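Local coordinates for protein isomerase/lactonizing enzyme (Agrobacterium tumefaciens, PDB 1RVK) that is of unknown function but belongs to the enolase superfamily, binds magnesium, and probably acts on a carboxylate substrate as its racemase and lactonizing relatives do, at residues A[279-284]-A[306-311]; A[294-299]-A[320-325]. One frame throughout, in Å; residues are numbered along the deposited sequence.

In the fold
Both contacts lie in the enolase C-terminal domain, a modified TIM barrel, and both are buried. Contact 1 is in the barrel wall, near the centre of the molecule and close to the magnesium ion. It pairs two neighbouring parallel strands and is mostly polar: backbone hydrogen bonds, an arginine and two waters. Contact 2 is farther out, where helix 289-301 meets the residues that follow helix 313-321. It is smaller and rests mainly on the side chain of one selenomethionine. The two contacts touch. N324 O is 2.8 Å from C306 N, probably a hydrogen bond, and T281 OG1 bonds to T295 OG1. Along the chain their segments alternate.

Contact 1 (A[279-284]-A[306-311])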
ATOM      1  N   LEU A 279       6.096  10.189  -8.778  1.00 10.48           N
ATOM      2  CA  LEU A 279       5.173   9.148  -9.211  1.00  9.91           C
ATOM      3  C   LEU A 279       4.756   8.287  -8.023  1.00 10.90           C
ATOM      4  O   LEU A 279       5.390   8.316  -6.965  1.00 11.22           O
ATOM      5  CB  LEU A 279       5.839   8.268 -10.274  1.00 12.11           C
ATOM      6  CG  LEU A 279       4.927   7.396 -11.144  1.00 12.10           C
ATOM      7  CD1 LEU A 279       4.017   8.292 -11.984  1.00 15.25           C
ATOM      8  CD2 LEU A 279       5.780   6.494 -12.046  1.00 13.39           C
ATOM      9  N   ARG A 280       3.676   7.534  -8.188  1.00 10.55           N
ATOM     10  CA  ARG A 280       3.223   6.652  -7.122  1.00  9.78           C
ATOM     11  C   ARG A 280       2.802   5.326  -7.733  1.00 11.62           C
ATOM     12  O   ARG A 280       2.320   5.271  -8.865  1.00 12.76           O
ATOM     13  CB  ARG A 280       2.052   7.268  -6.351  1.00 11.92           C
ATOM     14  CG  ARG A 280       1.680   6.519  -5.059  1.00 11.87           C
ATOM     15  CD  ARG A 280       1.047   7.499  -4.073  1.00 11.21           C
ATOM     16  NE  ARG A 280       0.620   6.939  -2.789  1.00 11.06           N
ATOM     17  CZ  ARG A 280       1.429   6.465  -1.842  1.00 12.90           C
ATOM     18  NH1 ARG A 280       0.914   6.006  -0.706  1.00 12.90           N
ATOM     19  NH2 ARG A 280       2.741   6.424  -2.027  1.00 13.80           N
ATOM     20  N   THR A 281       3.024   4.254  -6.986  1.00 11.01           N
ATOM     21  CA  THR A 281       2.650   2.924  -7.428  1.00 11.59           C
ATOM     22  C   THR A 281       2.344   2.148  -6.161  1.00 13.19           C
ATOM     23  O   THR A 281       2.402   2.697  -5.061  1.00 12.77           O
ATOM     24  CB  THR A 281       3.799   2.223  -8.192  1.00 12.24           C
ATOM     25  OG1 THR A 281       3.304   1.023  -8.801  1.00 14.26           O
ATOM     26  CG2 THR A 281       4.945   1.866  -7.243  1.00 12.01           C
ATOM     27  N   GLY A 282       2.010   0.877  -6.321  1.00 13.17           N
ATOM     28  CA  GLY A 282       1.708   0.040  -5.178  1.00 13.56           C
ATOM     29  C   GLY A 282       1.390  -1.331  -5.723  1.00 13.40           C
ATOM     30  O   GLY A 282       0.766  -1.439  -6.777  1.00 12.80           O
ATOM     31  N   VAL A 283       1.818  -2.376  -5.025  1.00 12.90           N
ATOM     32  CA  VAL A 283       1.557  -3.730  -5.499  1.00 13.00           C
ATOM     33  C   VAL A 283       0.072  -3.971  -5.753  1.00 14.38           C
ATOM     34  O   VAL A 283      -0.305  -4.520  -6.792  1.00 13.07           O
ATOM     35  CB  VAL A 283       2.095  -4.775  -4.504  1.00 13.35           C
ATOM     36  CG1 VAL A 283       1.662  -6.170  -4.921  1.00 13.58           C
ATOM     37  CG2 VAL A 283       3.616  -4.692  -4.459  1.00 13.74           C
ATOM     38  N   ASN A 284      -0.777  -3.555  -4.819  1.00 14.22           N
ATOM     39  CA  ASN A 284      -2.213  -3.751  -5.001  1.00 14.44           C
ATOM     40  C   ASN A 284      -2.806  -2.829  -6.056  1.00 15.94           C
ATOM     41  O   ASN A 284      -3.823  -3.151  -6.673  1.00 16.83           O
ATOM     42  CB  ASN A 284      -2.966  -3.540  -3.684  1.00 15.14           C
ATOM     43  CG  ASN A 284      -2.913  -4.753  -2.790  1.00 18.18           C
ATOM     44  OD1 ASN A 284      -2.486  -5.824  -3.215  1.00 17.32           O
ATOM     45  ND2 ASN A 284      -3.360  -4.599  -1.548  1.00 19.32           N
ATOM     46  N   CYS A 306       9.488   7.202  -7.146  1.00 11.63           N
ATOM     47  CA  CYS A 306       8.181   6.570  -7.241  1.00 12.00           C
ATOM     48  C   CYS A 306       7.921   5.994  -5.860  1.00 13.06           C
ATOM     49  O   CYS A 306       8.524   4.995  -5.473  1.00 14.58           O
ATOM     50  CB  CYS A 306       8.190   5.463  -8.295  1.00 12.61           C
ATOM     51  SG  CYS A 306       6.541   4.794  -8.648  1.00 13.54           S
ATOM     52  N   GLU A 307       7.036   6.645  -5.115  1.00 11.40           N
ATOM     53  CA  GLU A 307       6.717   6.221  -3.758  1.00 13.00           C
ATOM     54  C   GLU A 307       5.704   5.081  -3.760  1.00 13.28           C
ATOM     55  O   GLU A 307       4.661   5.155  -4.408  1.00 13.45           O
ATOM     56  CB  GLU A 307       6.209   7.421  -2.961  1.00 13.92           C
ATOM     57  CG  GLU A 307       7.230   8.573  -2.879  1.00 13.41           C
ATOM     58  CD  GLU A 307       8.524   8.180  -2.176  1.00 15.61           C
ATOM     59  OE1 GLU A 307       8.450   7.462  -1.158  1.00 16.45           O
ATOM     60  OE2 GLU A 307       9.616   8.600  -2.623  1.00 14.05           O
ATOM     61  N   VAL A 308       6.029   4.023  -3.025  1.00 14.03           N
ATOM     62  CA  VAL A 308       5.196   2.826  -2.975  1.00 12.73           C
ATOM     63  C   VAL A 308       4.104   2.873  -1.922  1.00 12.21           C
ATOM     64  O   VAL A 308       4.376   3.019  -0.732  1.00 13.07           O
ATOM     65  CB  VAL A 308       6.067   1.572  -2.750  1.00 13.11           C
ATOM     66  CG1 VAL A 308       5.202   0.319  -2.806  1.00 14.63           C
ATOM     67  CG2 VAL A 308       7.168   1.509  -3.812  1.00 13.59           C
ATOM     68  N   HIS A 309       2.864   2.749  -2.385  1.00 11.86           N
ATOM     69  CA  HIS A 309       1.697   2.778  -1.513  1.00 12.13           C
ATOM     70  C   HIS A 309       1.426   1.450  -0.831  1.00 13.79           C
ATOM     71  O   HIS A 309       1.358   0.410  -1.489  1.00 12.96           O
ATOM     72  CB  HIS A 309       0.444   3.159  -2.304  1.00 12.26           C
ATOM     73  CG  HIS A 309      -0.836   2.884  -1.573  1.00 13.33           C
ATOM     74  ND1 HIS A 309      -1.817   2.057  -2.073  1.00 12.85           N
ATOM     75  CD2 HIS A 309      -1.281   3.307  -0.364  1.00 14.90           C
ATOM     76  CE1 HIS A 309      -2.811   1.980  -1.205  1.00 15.28           C
ATOM     77  NE2 HIS A 309      -2.511   2.729  -0.159  1.00 14.91           N
ATOM     78  N   GLY A 310       1.261   1.495   0.488  1.00 14.27           N
ATOM     79  CA  GLY A 310       0.931   0.292   1.227  1.00 13.68           C
ATOM     80  C   GLY A 310       2.035  -0.389   2.001  1.00 14.35           C
ATOM     81  O   GLY A 310       3.203  -0.362   1.615  1.00 12.00           O
ATOM     82  N   ASN A 311       1.642  -1.001   3.111  1.00 14.64           N
ATOM     83  CA  ASN A 311       2.569  -1.727   3.962  1.00 15.17           C
ATOM     84  C   ASN A 311       2.555  -3.204   3.558  1.00 15.55           C
ATOM     85  O   ASN A 311       2.036  -3.562   2.499  1.00 16.98           O
ATOM     86  CB  ASN A 311       2.159  -1.574   5.430  1.00 15.20           C
ATOM     87  CG  ASN A 311       0.872  -2.306   5.755  1.00 16.46           C
ATOM     88  OD1 ASN A 311      -0.012  -2.424   4.911  1.00 14.98           O
ATOM     89  ND2 ASN A 311       0.755  -2.790   6.990  1.00 15.24           N
TER
HETATM   90  O   HOH W   1       4.383   5.607   0.079  1.00 11.82           O
HETATM   91  O   HOH W   2      -0.150  -1.728  -2.292  1.00 15.18           O
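R280 and T281 share one acceptor on the facing strand. T281 N donates to E307 O at 3.2 Å, fairly straight; R280 NH2 adds a weak bond at 3.3 Å to that oxygen. The pairing continues: E307 N donates to L279 O at 3.0 Å, and H309 N to T281 O at 2.7 Å. The extended chain of R280 carries the guanidinium to H309, whose CB lies over one face, 3.3 Å from R280 NH1. Water 1, in plane at the guanidinium edge, accepts from R280 NH2 and lies 2.7 Å from V308 O. Water 2 joins H309 O to N284 N. R280 NH1 forms a salt bridge with E329, and R280 NE bonds to the magnesium ligand E258, making this arginine a second-shell residue. H309 ND1 bonds to D285. E307 OE2 and OE1 accept from the backbone N of R326 and W327. On the opposite face, T281 OG1 bonds to T295 OG1, and C306 SG packs 3.6 Å from T281 CG2. Strands 278-281 and 306-308 are parallel barrel neighbours in a beta-alpha-beta crossover through helix 289-301, which covers L279, C306 and V308; helix 313-321 also packs on V308.

Contact 2 (A[294-299]-A[320-325]); sequences KTMHLA and AATKNC
M296, a selenomethionine, lays its side chain across T322 at about a right angle. Its CB is 3.8 Å from T322 CG2, and CG is nearly as close to the same methyl. The chain then bends at chi2 (-61°) and again at chi3 (-56°), the second bend placing CE among three residues of the facing segment. CE is 3.2 Å from T322 OG1 and 3.7 Å from C325 CB. It also meets the side-chain amide of N324, whose orientation is uncertain. T322 OG1 has its polar partner elsewhere, in V318 O of helix 313-321. In T322 itself, chi1 of 58° puts OG1 between the backbone N and the carbonyl carbon, where it meets CE; CG2 lies against CB and CG of M296.

Helix 289-301, strand 306-308 and helix 313-321 follow one another in the alternating beta/alpha order of the barrel. M296 and A299 of helix 289-301, in the outer layer, pack on T322 to C325, the residues that follow helix 313-321. N324 is the centre of an inverse gamma turn beyond the end of that helix. Its side chain slides past that of M296 in the opposite direction, and its amide group comes close to the backbone carbonyl of M296. A299, one turn further along helix 289-301, adds its CB beside the same amide.

C325 meets M296 through CB. M296 and A299 also face inward to the barrel wall: both touch C306, and M296 reaches V308 as well. C325 O accepts a hydrogen bond from R128 NH2. On another side of helix 289-301, T295 and L298 pack against helix 263-272.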
ATOM      1  N   LYS A 294       8.094  -2.512 -12.729  1.00 11.37           N
ATOM      2  CA  LYS A 294       8.112  -1.801 -14.003  1.00 11.83           C
ATOM      3  C   LYS A 294       7.870  -0.311 -13.788  1.00 11.71           C
ATOM      4  O   LYS A 294       8.510   0.522 -14.429  1.00 12.04           O
ATOM      5  CB  LYS A 294       7.054  -2.367 -14.957  1.00 12.14           C
ATOM      6  CG  LYS A 294       7.356  -3.783 -15.415  1.00 13.91           C
ATOM      7  CD  LYS A 294       6.296  -4.290 -16.363  1.00 18.50           C
ATOM      8  CE  LYS A 294       6.631  -5.704 -16.830  1.00 20.05           C
ATOM      9  NZ  LYS A 294       5.552  -6.250 -17.685  1.00 23.99           N
ATOM     10  N   THR A 295       6.952   0.030 -12.887  1.00 10.26           N
ATOM     11  CA  THR A 295       6.669   1.435 -12.612  1.00 10.69           C
ATOM     12  C   THR A 295       7.868   2.113 -11.939  1.00 11.05           C
ATOM     13  O   THR A 295       8.118   3.297 -12.159  1.00  9.57           O
ATOM     14  CB  THR A 295       5.420   1.607 -11.707  1.00 11.68           C
ATOM     15  OG1 THR A 295       5.680   1.059 -10.409  1.00 17.05           O
ATOM     16  CG2 THR A 295       4.222   0.896 -12.315  1.00 11.38           C
HETATM   17  N   MSE A 296       8.609   1.369 -11.120  1.00 10.84           N
HETATM   18  CA  MSE A 296       9.782   1.933 -10.449  1.00 11.67           C
HETATM   19  C   MSE A 296      10.856   2.264 -11.481  1.00 11.59           C
HETATM   20  O   MSE A 296      11.494   3.314 -11.419  1.00 10.99           O
HETATM   21  CB  MSE A 296      10.366   0.944  -9.429  1.00 11.90           C
HETATM   22  CG  MSE A 296       9.467   0.595  -8.252  1.00 14.42           C
HETATM   23 SE   MSE A 296       9.007   2.118  -7.151  1.00 17.33          SE
HETATM   24  CE  MSE A 296      10.790   2.742  -6.714  1.00 16.53           C
ATOM     25  N   HIS A 297      11.052   1.357 -12.433  1.00 11.04           N
ATOM     26  CA  HIS A 297      12.053   1.551 -13.480  1.00 10.86           C
ATOM     27  C   HIS A 297      11.650   2.690 -14.411  1.00 11.06           C
ATOM     28  O   HIS A 297      12.489   3.473 -14.854  1.00 11.81           O
ATOM     29  CB  HIS A 297      12.225   0.247 -14.260  1.00 12.43           C
ATOM     30  CG  HIS A 297      12.710  -0.889 -13.415  1.00 14.50           C
ATOM     31  ND1 HIS A 297      12.608  -2.207 -13.802  1.00 14.25           N
ATOM     32  CD2 HIS A 297      13.309  -0.897 -12.199  1.00 13.21           C
ATOM     33  CE1 HIS A 297      13.123  -2.979 -12.861  1.00 14.47           C
ATOM     34  NE2 HIS A 297      13.555  -2.209 -11.878  1.00 12.58           N
ATOM     35  N   LEU A 298      10.359   2.766 -14.709  1.00 11.34           N
ATOM     36  CA  LEU A 298       9.822   3.823 -15.557  1.00 10.66           C
ATOM     37  C   LEU A 298      10.179   5.177 -14.938  1.00 11.50           C
ATOM     38  O   LEU A 298      10.731   6.058 -15.601  1.00 10.82           O
ATOM     39  CB  LEU A 298       8.302   3.678 -15.654  1.00 11.55           C
ATOM     40  CG  LEU A 298       7.496   4.884 -16.148  1.00  9.90           C
ATOM     41  CD1 LEU A 298       7.826   5.182 -17.610  1.00 13.28           C
ATOM     42  CD2 LEU A 298       6.011   4.593 -15.983  1.00 12.08           C
ATOM     43  N   ALA A 299       9.860   5.339 -13.657  1.00  9.96           N
ATOM     44  CA  ALA A 299      10.145   6.586 -12.962  1.00  9.79           C
ATOM     45  C   ALA A 299      11.637   6.893 -12.957  1.00 10.48           C
ATOM     46  O   ALA A 299      12.052   8.022 -13.242  1.00 10.98           O
ATOM     47  CB  ALA A 299       9.622   6.517 -11.526  1.00  9.30           C
ATOM     48  N   ALA A 320      12.855  -2.341  -1.120  1.00 13.35           N
ATOM     49  CA  ALA A 320      14.214  -2.800  -0.848  1.00 12.82           C
ATOM     50  C   ALA A 320      15.003  -3.106  -2.119  1.00 13.55           C
ATOM     51  O   ALA A 320      16.238  -3.049  -2.130  1.00 14.01           O
ATOM     52  CB  ALA A 320      14.171  -4.033   0.049  1.00 14.24           C
ATOM     53  N   ALA A 321      14.290  -3.422  -3.193  1.00 13.94           N
ATOM     54  CA  ALA A 321      14.930  -3.760  -4.458  1.00 14.40           C
ATOM     55  C   ALA A 321      15.206  -2.554  -5.350  1.00 15.79           C
ATOM     56  O   ALA A 321      15.860  -2.687  -6.385  1.00 17.61           O
ATOM     57  CB  ALA A 321      14.069  -4.770  -5.212  1.00 14.39           C
ATOM     58  N   THR A 322      14.717  -1.383  -4.960  1.00 14.61           N
ATOM     59  CA  THR A 322      14.906  -0.187  -5.774  1.00 15.10           C
ATOM     60  C   THR A 322      15.526   0.988  -5.024  1.00 14.63           C
ATOM     61  O   THR A 322      15.513   1.036  -3.792  1.00 15.44           O
ATOM     62  CB  THR A 322      13.567   0.259  -6.393  1.00 15.56           C
ATOM     63  OG1 THR A 322      12.616   0.505  -5.351  1.00 17.61           O
ATOM     64  CG2 THR A 322      13.023  -0.828  -7.310  1.00 17.24           C
ATOM     65  N   LYS A 323      16.066   1.938  -5.780  1.00 14.37           N
ATOM     66  CA  LYS A 323      16.715   3.110  -5.202  1.00 13.09           C
ATOM     67  C   LYS A 323      15.862   4.373  -5.180  1.00 13.23           C
ATOM     68  O   LYS A 323      15.911   5.138  -4.214  1.00 13.55           O
ATOM     69  CB  LYS A 323      18.011   3.410  -5.966  1.00 13.09           C
ATOM     70  CG  LYS A 323      18.665   4.745  -5.615  1.00 16.04           C
ATOM     71  CD  LYS A 323      19.900   4.985  -6.480  1.00 18.79           C
ATOM     72  CE  LYS A 323      20.547   6.335  -6.196  1.00 21.10           C
ATOM     73  NZ  LYS A 323      19.683   7.472  -6.625  1.00 22.79           N
ATOM     74  N   ASN A 324      15.081   4.584  -6.237  1.00 13.06           N
ATOM     75  CA  ASN A 324      14.276   5.796  -6.353  1.00 13.38           C
ATOM     76  C   ASN A 324      12.941   5.831  -5.625  1.00 13.03           C
ATOM     77  O   ASN A 324      11.896   6.079  -6.223  1.00 11.40           O
ATOM     78  CB  ASN A 324      14.067   6.149  -7.831  1.00 12.20           C
ATOM     79  CG  ASN A 324      13.300   5.086  -8.594  1.00 12.42           C
ATOM     80  OD1 ASN A 324      12.432   5.408  -9.411  1.00 13.76           O
ATOM     81  ND2 ASN A 324      13.622   3.819  -8.352  1.00 10.70           N
ATOM     82  N   CYS A 325      12.998   5.592  -4.323  1.00 13.57           N
ATOM     83  CA  CYS A 325      11.823   5.610  -3.460  1.00 14.96           C
ATOM     84  C   CYS A 325      12.357   6.028  -2.098  1.00 14.61           C
ATOM     85  O   CYS A 325      13.208   5.350  -1.530  1.00 14.69           O
ATOM     86  CB  CYS A 325      11.194   4.215  -3.380  1.00 17.55           C
ATOM     87  SG  CYS A 325       9.773   4.113  -2.281  1.00 21.48           S
TER